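Local coordinates for MW1564 protein (PDB 3NTV), which probably transfers a methyl group from S-adenosylmethionine to a hydroxyl of its substrate, as caffeoyl-CoA O-methyltransferases do, at residues 75-80 / 87-92; 100-103 / 107-110. One frame throughout, in Å; residues are numbered along the deposited sequence. Where two conformers were deposited one is given.

Contact 1 of 2, residues 75-80 / 87-92. With SO4 (sulfate ion), chain C.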
loop_
_atom_site.group_PDB
_atom_site.type_symbol
_atom_site.label_atom_id
_atom_site.label_comp_id
_atom_site.label_asym_id
_atom_site.label_seq_id
_atom_site.Cartn_x
_atom_site.Cartn_y
_atom_site.Cartn_z
ATOM N N ILE A 75 -10.322 -13.342 8.598
ATOM C CA ILE A 75 -8.881 -13.324 8.330
ATOM C C ILE A 75 -8.234 -14.608 8.823
ATOM O O ILE A 75 -8.533 -15.055 9.930
ATOM C CB ILE A 75 -8.222 -12.090 9.008
ATOM C CG1 ILE A 75 -8.860 -10.781 8.492
ATOM C CG2 ILE A 75 -6.705 -12.047 8.813
ATOM C CD1 ILE A 75 -8.620 -9.585 9.403
ATOM N N LEU A 76 -7.270 -15.128 8.051
ATOM C CA LEU A 76 -6.459 -16.278 8.473
ATOM C C LEU A 76 -5.024 -15.797 8.517
ATOM O O LEU A 76 -4.522 -15.289 7.511
ATOM C CB LEU A 76 -6.597 -17.454 7.479
ATOM C CG LEU A 76 -5.693 -18.681 7.759
ATOM C CD1 LEU A 76 -6.040 -19.327 9.083
ATOM C CD2 LEU A 76 -5.858 -19.717 6.637
ATOM N N GLU A 77 -4.366 -15.943 9.668
ATOM C CA GLU A 77 -2.972 -15.529 9.831
ATOM C C GLU A 77 -2.131 -16.743 10.124
ATOM O O GLU A 77 -2.535 -17.614 10.912
ATOM C CB GLU A 77 -2.783 -14.571 11.014
ATOM C CG GLU A 77 -3.659 -13.341 11.054
ATOM C CD GLU A 77 -3.330 -12.506 12.277
ATOM O OE1 GLU A 77 -2.975 -11.324 12.107
ATOM O OE2 GLU A 77 -3.348 -13.057 13.399
ATOM N N ILE A 78 -0.949 -16.809 9.497
ATOM C CA ILE A 78 -0.046 -17.928 9.744
ATOM C C ILE A 78 1.086 -17.376 10.599
ATOM O O ILE A 78 1.981 -16.677 10.104
ATOM C CB ILE A 78 0.456 -18.610 8.449
ATOM C CG1 ILE A 78 -0.683 -18.940 7.432
ATOM C CG2 ILE A 78 1.328 -19.830 8.799
ATOM C CD1 ILE A 78 -1.767 -19.871 7.862
ATOM N N GLY A 79 0.985 -17.621 11.885
ATOM C CA GLY A 79 1.989 -17.187 12.838
ATOM C C GLY A 79 1.647 -15.917 13.567
ATOM O O GLY A 79 0.939 -15.045 13.054
ATOM N N THR A 80 2.169 -15.820 14.774
ATOM C CA THR A 80 2.067 -14.660 15.632
ATOM C C THR A 80 3.139 -14.684 16.699
ATOM O O THR A 80 3.599 -15.751 17.118
ATOM C CB THR A 80 0.673 -14.499 16.242
ATOM O OG1 THR A 80 0.621 -13.187 16.792
ATOM C CG2 THR A 80 0.335 -15.562 17.310
HETATM N N MSE A 87 -5.212 -8.753 17.163
HETATM C CA MSE A 87 -6.032 -7.794 17.908
HETATM C C MSE A 87 -6.184 -6.475 17.167
HETATM O O MSE A 87 -7.269 -5.909 17.157
HETATM C CB MSE A 87 -5.477 -7.573 19.305
HETATM C CG MSE A 87 -5.536 -8.839 20.143
HETATM SE SE MSE A 87 -4.911 -8.539 21.963
HETATM C CE MSE A 87 -3.109 -8.163 21.568
ATOM N N GLN A 88 -5.121 -6.021 16.463
ATOM C CA GLN A 88 -5.215 -4.794 15.679
ATOM C C GLN A 88 -6.270 -4.946 14.580
ATOM O O GLN A 88 -7.079 -4.052 14.383
ATOM C CB GLN A 88 -3.840 -4.405 15.101
ATOM C CG GLN A 88 -2.891 -3.835 16.160
ATOM C CD GLN A 88 -3.157 -2.378 16.489
ATOM O OE1 GLN A 88 -4.191 -1.824 16.156
ATOM N NE2 GLN A 88 -2.207 -1.715 17.136
ATOM N N PHE A 89 -6.315 -6.111 13.919
ATOM C CA PHE A 89 -7.324 -6.335 12.875
ATOM C C PHE A 89 -8.724 -6.439 13.489
ATOM O O PHE A 89 -9.664 -5.848 12.959
ATOM C CB PHE A 89 -7.018 -7.610 12.070
ATOM C CG PHE A 89 -5.664 -7.661 11.381
ATOM C CD1 PHE A 89 -5.031 -6.497 10.964
ATOM C CD2 PHE A 89 -5.052 -8.878 11.108
ATOM C CE1 PHE A 89 -3.801 -6.549 10.291
ATOM C CE2 PHE A 89 -3.819 -8.924 10.452
ATOM C CZ PHE A 89 -3.205 -7.758 10.057
ATOM N N ALA A 90 -8.865 -7.199 14.594
ATOM C CA ALA A 90 -10.165 -7.367 15.250
ATOM C C ALA A 90 -10.693 -6.035 15.795
ATOM O O ALA A 90 -11.909 -5.839 15.840
ATOM C CB ALA A 90 -10.053 -8.379 16.379
ATOM N N SER A 91 -9.773 -5.097 16.149
ATOM C CA SER A 91 -10.171 -3.790 16.684
ATOM C C SER A 91 -10.902 -2.912 15.689
ATOM O O SER A 91 -11.552 -1.936 16.089
ATOM C CB SER A 91 -8.977 -3.058 17.298
ATOM O OG SER A 91 -8.166 -2.493 16.277
ATOM N N ILE A 92 -10.769 -3.208 14.375
ATOM C CA ILE A 92 -11.410 -2.397 13.344
ATOM C C ILE A 92 -12.952 -2.444 13.378
ATOM O O ILE A 92 -13.627 -1.414 13.183
ATOM C CB ILE A 92 -10.846 -2.756 11.944
ATOM C CG1 ILE A 92 -9.338 -2.518 11.878
ATOM C CG2 ILE A 92 -11.611 -2.011 10.809
ATOM C CD1 ILE A 92 -8.668 -3.237 10.632
HETATM S S SO4 C . 2.200 -10.146 15.870
HETATM O O1 SO4 C . 0.818 -10.372 15.384
HETATM O O2 SO4 C . 2.178 -10.237 17.322
HETATM O O3 SO4 C . 3.081 -11.204 15.312
HETATM O O4 SO4 C . 2.658 -8.851 15.333
#
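Oxygen OE2 of Glu77, whose carboxylate lies next to the ring of Phe89, is gripped by two hydroxyls, those of Ser86 and Thr100, while OE1 is bonded to the hydroxyl of Ser85. Bonds to both oxygens restrict the turning of the carboxylate, whose plane stands 69° from that of the Phe89 ring. OE1 meets the ring obliquely near CE2; Glu77 was modelled in two conformers, so the exact closeness of OE1 to Phe89 CE2 is doubtful. With CG of Glu77 anti to its carbonyl carbon (chi1 -53°) and the chain extended beyond it, the acid reaches from strand 74-78 to the first turn of helix 84-90.

Two residues earlier on the strand, Ile75 crosses Phe89 at about a right angle, its CD1 lying 3.7 Å from CB and 4.0 Å from CD2 of Phe89. Ile63 and Ile67 of helix 57-70 also touch the aromatic side chain.

Beyond Gly79, where the strand gives way to the loop, Thr80 meets a sulfate, probably from the crystallisation liquor, with a weak bond of 3.2 Å from Thr80 OG1 to sulfate O1. The backbone N atoms of Val55, Ala81, Ile82 and Tyr84 bind the same ion, as does Ser85 OG, which thereby links the sulfate to Glu77. Such a glycine-containing turn after the first strand is characteristic of Rossmann-fold methyltransferases. Three hydroxyls thus probably stabilise a buried carboxylate beside the apolar packing of Ile75 on Phe89.

Contact 2 of 2, residues 100-103 / 107-110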
loop_
_atom_site.group_PDB
_atom_site.type_symbol
_atom_site.label_atom_id
_atom_site.label_comp_id
_atom_site.label_asym_id
_atom_site.label_seq_id
_atom_site.Cartn_x
_atom_site.Cartn_y
_atom_site.Cartn_z
ATOM N N THR A 100 -5.719 -17.494 13.922
ATOM C CA THR A 100 -4.254 -17.415 13.920
ATOM C C THR A 100 -3.648 -18.767 14.268
ATOM O O THR A 100 -3.961 -19.328 15.320
ATOM C CB THR A 100 -3.748 -16.312 14.881
ATOM O OG1 THR A 100 -4.462 -15.106 14.660
ATOM C CG2 THR A 100 -2.274 -16.019 14.697
ATOM N N ILE A 101 -2.777 -19.281 13.386
ATOM C CA ILE A 101 -2.092 -20.560 13.611
ATOM C C ILE A 101 -0.724 -20.243 14.181
ATOM O O ILE A 101 0.020 -19.446 13.588
ATOM C CB ILE A 101 -1.983 -21.400 12.312
ATOM C CG1 ILE A 101 -3.375 -21.645 11.664
ATOM C CG2 ILE A 101 -1.185 -22.724 12.546
ATOM C CD1 ILE A 101 -3.318 -22.234 10.202
ATOM N N GLU A 102 -0.355 -20.915 15.276
ATOM C CA GLU A 102 0.952 -20.726 15.876
ATOM C C GLU A 102 1.420 -22.009 16.540
ATOM O O GLU A 102 0.655 -22.660 17.252
ATOM C CB GLU A 102 0.959 -19.539 16.864
ATOM C CG GLU A 102 2.341 -19.189 17.436
ATOM C CD GLU A 102 3.512 -19.095 16.471
ATOM O OE1 GLU A 102 3.400 -18.373 15.453
ATOM O OE2 GLU A 102 4.546 -19.753 16.732
ATOM N N ARG A 103 2.689 -22.378 16.295
ATOM C CA ARG A 103 3.227 -23.598 16.893
ATOM C C ARG A 103 4.053 -23.368 18.154
ATOM O O ARG A 103 4.187 -24.300 18.955
ATOM C CB ARG A 103 4.023 -24.416 15.863
ATOM C CG ARG A 103 5.325 -23.781 15.385
ATOM C CD ARG A 103 6.169 -24.831 14.697
ATOM N NE ARG A 103 7.529 -24.360 14.449
ATOM C CZ ARG A 103 8.542 -25.150 14.107
ATOM N NH1 ARG A 103 8.357 -26.461 13.976
ATOM N NH2 ARG A 103 9.747 -24.641 13.900
HETATM N N MSE A 107 4.908 -18.144 22.370
HETATM C CA MSE A 107 4.090 -17.223 21.557
HETATM C C MSE A 107 2.599 -17.492 21.798
HETATM O O MSE A 107 1.846 -16.537 22.001
HETATM C CB MSE A 107 4.447 -17.340 20.069
HETATM C CG MSE A 107 5.920 -17.018 19.776
HETATM SE SE MSE A 107 6.518 -15.318 20.520
HETATM C CE MSE A 107 8.457 -15.660 20.556
ATOM N N ILE A 108 2.183 -18.788 21.837
ATOM C CA ILE A 108 0.786 -19.171 22.133
ATOM C C ILE A 108 0.351 -18.576 23.485
ATOM O O ILE A 108 -0.691 -17.931 23.547
ATOM C CB ILE A 108 0.564 -20.704 22.082
ATOM C CG1 ILE A 108 0.636 -21.243 20.635
ATOM C CG2 ILE A 108 -0.767 -21.103 22.751
ATOM C CD1 ILE A 108 1.019 -22.755 20.541
ATOM N N GLN A 109 1.184 -18.759 24.546
ATOM C CA GLN A 109 0.917 -18.264 25.894
ATOM C C GLN A 109 0.754 -16.737 25.935
ATOM O O GLN A 109 -0.223 -16.255 26.517
ATOM C CB GLN A 109 2.000 -18.737 26.885
ATOM C CG GLN A 109 1.867 -20.197 27.299
ATOM C CD GLN A 109 2.790 -20.565 28.444
ATOM O OE1 GLN A 109 3.991 -20.246 28.453
ATOM N NE2 GLN A 109 2.249 -21.276 29.428
ATOM N N TYR A 110 1.680 -15.991 25.293
ATOM C CA TYR A 110 1.659 -14.518 25.190
ATOM C C TYR A 110 0.368 -14.082 24.480
ATOM O O TYR A 110 -0.326 -13.174 24.959
ATOM C CB TYR A 110 2.839 -14.008 24.342
ATOM C CG TYR A 110 4.221 -14.051 24.967
ATOM C CD1 TYR A 110 4.387 -14.141 26.348
ATOM C CD2 TYR A 110 5.363 -13.907 24.182
ATOM C CE1 TYR A 110 5.660 -14.141 26.927
ATOM C CE2 TYR A 110 6.637 -13.878 24.751
ATOM C CZ TYR A 110 6.781 -13.998 26.123
ATOM O OH TYR A 110 8.039 -13.982 26.675
#
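Two torsions set the course of Glu102: its CG stands anti to the backbone N (chi1 -174°), and a bend at chi2 (46°) lays CG against helix 105-117 and leaves the carboxylate near the backbone N atoms of Asn104 and Thr80. Ile108 answers from the helix with its CG1 anti to the carbonyl carbon (chi1 -71°), which carries CD1 toward the end of strand 97-102 although its CB does not point at the strand.

The methylene CG of Glu102 rests 3.8 Å from CB of Met107, a selenomethionine, and the two chains run at a slant to each other. Only the root of Met107 takes part, since its selenium end leads away from the strand. Ile108 works differently, for its end does the touching: CD1 sits 3.3 Å from the backbone O of Glu102 and 3.9 Å from the O of Arg103, while its CG1 is 4.2 Å from CB of Glu102. A methyl group thus lies against two successive carbonyls, and the same side chain also touches Glu128 of strand 124-128.

The acid of Glu102 finds its polar partners outside this pairing. OE2 is bonded to the backbone N of Asn104, whose OD1 in turn accepts a hydrogen bond from the N of Met107, and OE1 is bonded to the backbone N of Thr80 in the loop after the first strand. An acidic residue at the end of the second strand is a hallmark of Rossmann-fold methyltransferases, where it commonly holds the ribose of S-adenosylmethionine; Glu102, at the end of strand 97-102, is placed consistently with that role. Apolar contact therefore sets the strand against its helix, while backbone N-H groups position the carboxylate.

From the N terminus, strand 74-78 runs into its loop and helix 84-90, and contact 1 folds that helix back on the strand. The chain then enters strand 97-102, and contact 2 closes a still shorter connection into helix 105-117. The contacts therefore stand in series, neither nested nor crossed, as the strand-to-helix steps of two consecutive beta-alpha-beta units, with centres about 12 Å apart. Their strands are parallel neighbours in the sheet, where a probable hydrogen bond of 2.7 Å from Gly79 N to Ile101 O joins their ends. Thr80 O also packs 3.5 Å from Met107 CB, bringing the first loop against the second helix.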